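MaoC family protein (Mycobacterium tuberculosis H37Rv, PDB 3KHP) probably acts as a 3-hydroxyacyl-thioester dehydratase, removing water from (3R)-hydroxyacyl thioesters to give enoyl thioesters. Local coordinates at residues 233-238 / 257-262; 276-279 / 283-286. One frame throughout, in Å; residues are numbered along the deposited sequence. Where two conformers were deposited one is given.

Contact 1: residues 233-238 / 257-262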
# COMPACT_ATOMS: atom_id res chain seq x y z
N CYS A 233 -5.45 -4.75 -10.41
CA CYS A 233 -4.42 -3.74 -10.35
C CYS A 233 -4.15 -3.23 -11.77
O CYS A 233 -4.17 -2.03 -12.01
CB CYS A 233 -3.16 -4.28 -9.72
SG CYS A 233 -1.85 -3.06 -9.64
N THR A 234 -3.96 -4.16 -12.71
CA THR A 234 -3.90 -3.86 -14.12
C THR A 234 -5.06 -2.97 -14.59
O THR A 234 -4.87 -2.00 -15.32
CB THR A 234 -3.91 -5.17 -14.95
OG1 THR A 234 -2.78 -5.96 -14.57
CG2 THR A 234 -3.82 -4.92 -16.38
N TYR A 235 -6.26 -3.31 -14.16
CA TYR A 235 -7.45 -2.55 -14.48
C TYR A 235 -7.38 -1.11 -13.92
O TYR A 235 -7.69 -0.16 -14.61
CB TYR A 235 -8.62 -3.28 -13.90
CG TYR A 235 -10.00 -2.75 -14.13
CD1 TYR A 235 -10.65 -2.94 -15.36
CD2 TYR A 235 -10.72 -2.19 -13.09
CE1 TYR A 235 -11.97 -2.51 -15.54
CE2 TYR A 235 -12.02 -1.76 -13.27
CZ TYR A 235 -12.64 -1.94 -14.50
OH TYR A 235 -13.98 -1.57 -14.65
N GLY A 236 -6.92 -0.98 -12.69
CA GLY A 236 -6.67 0.35 -12.11
C GLY A 236 -5.59 1.14 -12.85
O GLY A 236 -5.68 2.36 -12.94
N VAL A 237 -4.58 0.46 -13.37
CA VAL A 237 -3.51 1.13 -14.10
C VAL A 237 -4.06 1.66 -15.42
O VAL A 237 -3.91 2.84 -15.72
CB VAL A 237 -2.28 0.25 -14.37
CG1 VAL A 237 -1.31 1.00 -15.23
CG2 VAL A 237 -1.59 -0.20 -13.03
N ALA A 238 -4.75 0.80 -16.17
CA ALA A 238 -5.43 1.25 -17.38
C ALA A 238 -6.38 2.40 -17.01
O ALA A 238 -6.50 3.36 -17.77
CB ALA A 238 -6.20 0.13 -18.06
N ILE A 257 -16.11 2.18 -17.09
CA ILE A 257 -15.00 1.44 -17.69
C ILE A 257 -15.28 -0.07 -17.63
O ILE A 257 -15.63 -0.58 -16.58
CB ILE A 257 -13.69 1.63 -16.90
CG1 ILE A 257 -13.34 3.12 -16.73
CG2 ILE A 257 -12.53 0.85 -17.55
CD1 ILE A 257 -12.29 3.38 -15.61
N ALA A 258 -15.06 -0.77 -18.72
CA ALA A 258 -15.25 -2.20 -18.79
C ALA A 258 -14.12 -2.78 -19.56
O ALA A 258 -13.67 -2.19 -20.56
CB ALA A 258 -16.65 -2.58 -19.53
N ALA A 259 -13.65 -3.95 -19.12
CA ALA A 259 -12.65 -4.66 -19.89
C ALA A 259 -12.65 -6.16 -19.58
O ALA A 259 -13.11 -6.58 -18.53
CB ALA A 259 -11.28 -4.06 -19.65
N ARG A 260 -12.11 -6.92 -20.52
CA ARG A 260 -11.92 -8.35 -20.41
C ARG A 260 -10.46 -8.72 -20.12
O ARG A 260 -9.57 -8.25 -20.79
CB ARG A 260 -12.35 -9.02 -21.72
CG ARG A 260 -12.35 -10.56 -21.67
CD ARG A 260 -13.28 -11.16 -22.75
NE ARG A 260 -12.89 -10.76 -24.10
CZ ARG A 260 -11.98 -11.37 -24.86
NH1 ARG A 260 -11.31 -12.42 -24.43
NH2 ARG A 260 -11.74 -10.92 -26.09
N PHE A 261 -10.23 -9.56 -19.11
CA PHE A 261 -8.90 -9.99 -18.73
C PHE A 261 -8.43 -11.17 -19.56
O PHE A 261 -8.96 -12.27 -19.40
CB PHE A 261 -8.87 -10.37 -17.25
CG PHE A 261 -9.27 -9.25 -16.36
CD1 PHE A 261 -8.34 -8.33 -15.93
CD2 PHE A 261 -10.58 -9.08 -16.00
CE1 PHE A 261 -8.70 -7.29 -15.13
CE2 PHE A 261 -10.96 -8.04 -15.18
CZ PHE A 261 -10.03 -7.14 -14.76
N THR A 262 -7.43 -10.96 -20.42
CA THR A 262 -7.07 -11.97 -21.41
C THR A 262 -5.85 -12.78 -21.03
O THR A 262 -5.79 -13.98 -21.25
CB THR A 262 -6.84 -11.36 -22.81
OG1 THR A 262 -6.08 -10.13 -22.71
CG2 THR A 262 -8.19 -11.11 -23.54
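Y235 OH donates to the backbone O of I257 across 2.7 Å, tying the helix to the strand it packs against. In this MaoC-like domain of the hot-dog type, helix 231-245 lies on the concave side of the antiparallel sheet, and the 233-238 and 257-261 axes pass 10.2 Å apart at 134°. Y235 spans that gap. With its CG anti to the backbone N (chi1 -177°), the phenol extends from the helix until its hydroxyl meets the strand. Y235 OH approaches I257 O from above the carbonyl plane, 54° out of it, and not along a lone pair. I257 O and A259 N both lie at the edge of the Y235 ring, near its plane, A259 N 4.2 Å from CE1. Apolar contacts flank the bond, as I257 CG2 touches Y235 CE1 at 4.0 Å and A259 CB approaches the same carbon at 4.4 Å. Nearer the helix backbone, F261 bends back from the end of the strand. Its CG is anti to its carbonyl carbon, which lets the far edge of the ring reach the helix. Residues Q104 and I106 of strand 103-108 also touch the tyrosine, and L301 of strand 298-308 packs against T234, A238 and F261, so the contact is buried. At the root of the tyrosine side chain, Y235 CB meets F261 CZ at 4.2 Å, near the plane of the phenylalanine ring.

Contact 2: residues 276-279 / 283-286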
# COMPACT_ATOMS: atom_id res chain seq x y z
N TRP A 276 -8.94 4.57 -28.55
CA TRP A 276 -9.55 5.08 -29.77
C TRP A 276 -10.77 5.84 -29.36
O TRP A 276 -11.69 5.23 -28.77
CB TRP A 276 -10.03 3.93 -30.68
CG TRP A 276 -8.97 3.15 -31.35
CD1 TRP A 276 -8.54 3.30 -32.63
CD2 TRP A 276 -8.24 2.05 -30.80
NE1 TRP A 276 -7.55 2.38 -32.91
CE2 TRP A 276 -7.35 1.60 -31.80
CE3 TRP A 276 -8.23 1.41 -29.57
CZ2 TRP A 276 -6.48 0.55 -31.60
CZ3 TRP A 276 -7.37 0.36 -29.38
CH2 TRP A 276 -6.51 -0.06 -30.38
N ARG A 277 -10.81 7.14 -29.66
CA ARG A 277 -12.02 7.94 -29.48
C ARG A 277 -13.01 7.57 -30.57
O ARG A 277 -12.69 7.61 -31.75
CB ARG A 277 -11.71 9.44 -29.51
CG ARG A 277 -10.98 9.93 -28.28
CD ARG A 277 -10.59 11.38 -28.41
NE ARG A 277 -10.05 11.90 -27.15
CZ ARG A 277 -8.76 11.87 -26.82
NH1 ARG A 277 -7.86 11.35 -27.65
NH2 ARG A 277 -8.37 12.38 -25.66
N THR A 278 -14.20 7.18 -30.19
CA THR A 278 -15.15 6.70 -31.18
C THR A 278 -16.30 7.66 -31.41
O THR A 278 -16.75 7.81 -32.50
CB THR A 278 -15.69 5.28 -30.81
OG1 THR A 278 -16.39 5.35 -29.57
CG2 THR A 278 -14.57 4.28 -30.72
N GLU A 279 -16.77 8.32 -30.38
CA GLU A 279 -18.02 9.04 -30.46
C GLU A 279 -18.00 9.97 -29.28
O GLU A 279 -17.56 9.58 -28.21
CB GLU A 279 -19.16 8.02 -30.34
CG GLU A 279 -20.58 8.58 -30.18
CD GLU A 279 -21.59 7.48 -29.86
OE1 GLU A 279 -21.48 6.39 -30.47
OE2 GLU A 279 -22.47 7.69 -29.00
N ALA A 283 -15.19 5.80 -25.85
CA ALA A 283 -13.97 5.32 -26.45
C ALA A 283 -13.85 3.83 -26.22
O ALA A 283 -14.58 3.28 -25.40
CB ALA A 283 -12.77 6.05 -25.84
N VAL A 284 -12.92 3.21 -26.94
CA VAL A 284 -12.59 1.82 -26.73
C VAL A 284 -11.10 1.72 -26.50
O VAL A 284 -10.36 2.63 -26.88
CB VAL A 284 -13.05 0.91 -27.91
CG1 VAL A 284 -14.56 0.90 -28.00
CG2 VAL A 284 -12.42 1.35 -29.25
N PHE A 285 -10.66 0.63 -25.89
CA PHE A 285 -9.24 0.46 -25.60
C PHE A 285 -8.77 -0.97 -25.40
O PHE A 285 -9.55 -1.88 -25.19
CB PHE A 285 -8.84 1.29 -24.36
CG PHE A 285 -9.31 0.70 -23.05
CD1 PHE A 285 -8.48 -0.12 -22.30
CD2 PHE A 285 -10.60 0.93 -22.59
CE1 PHE A 285 -8.90 -0.67 -21.09
CE2 PHE A 285 -11.03 0.38 -21.40
CZ PHE A 285 -10.19 -0.42 -20.64
N ARG A 286 -7.46 -1.13 -25.46
CA ARG A 286 -6.80 -2.32 -24.96
C ARG A 286 -5.63 -1.90 -24.12
O ARG A 286 -5.09 -0.81 -24.30
CB ARG A 286 -6.26 -3.18 -26.09
CG ARG A 286 -7.30 -3.76 -26.96
CD ARG A 286 -6.71 -4.86 -27.88
NE ARG A 286 -6.48 -4.35 -29.21
CZ ARG A 286 -7.32 -4.45 -30.24
NH1 ARG A 286 -8.50 -5.06 -30.13
NH2 ARG A 286 -6.98 -3.92 -31.39
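W276 and V284 form an antiparallel hydrogen-bonded pair in the beta hairpin of strands 271-279 and 282-289. W276 N gives its hydrogen to V284 O at 2.9 Å, and V284 N returns one to W276 O at 3.0 Å. This is the tightly packed part. W276 CB rests on V284 CG2 at 3.8 Å, while the indole turns an edge to the neighbouring strand, with V284 O in the ring plane 3.6 Å from CE3. F181 lies over the sheet face that carries W276 and V284, touching V284, edge-to-face with the indole and in a cation-pi contact with R286. In the next pair, R277 and A283 are not hydrogen-bonded to each other; in one of its two conformers R277 NH2 forms a salt bridge with E245 OE2. Toward the turn the packing thins. T278 and E279 both face R282 in a classic beta bulge, and both are exposed. T278 keeps a methyl contact, CG2 to V284 CG2 at 3.9 Å, and its OG1 makes a weak hydrogen bond to R282 O. At the other end R286, its chain bent at chi3 (-101°), brings its guanidinium obliquely to the indole, the two planes 70° apart and NH2 4.0 Å from W276 CH2.

Overall arrangement
From the N terminus, the chain first builds the strands between 36 and 162, then adds strand 188-192 and reaches helix 231-245. Contact 1 closes the connection from that helix to strand 254-261, beside strand 103-108 of the earlier part of the sheet. The chain then runs on into strand 271-279, and contact 2 closes the short hairpin turn to strand 282-289. The two closures follow in series, neither nested nor crossed, with centres about 14 Å apart. Strand 298-308 lies between strands 254-261 and 282-289 in the sheet. F285 bridges the contacts directly: its ring packs against A238 of the helix and I257 and A259 of the strand.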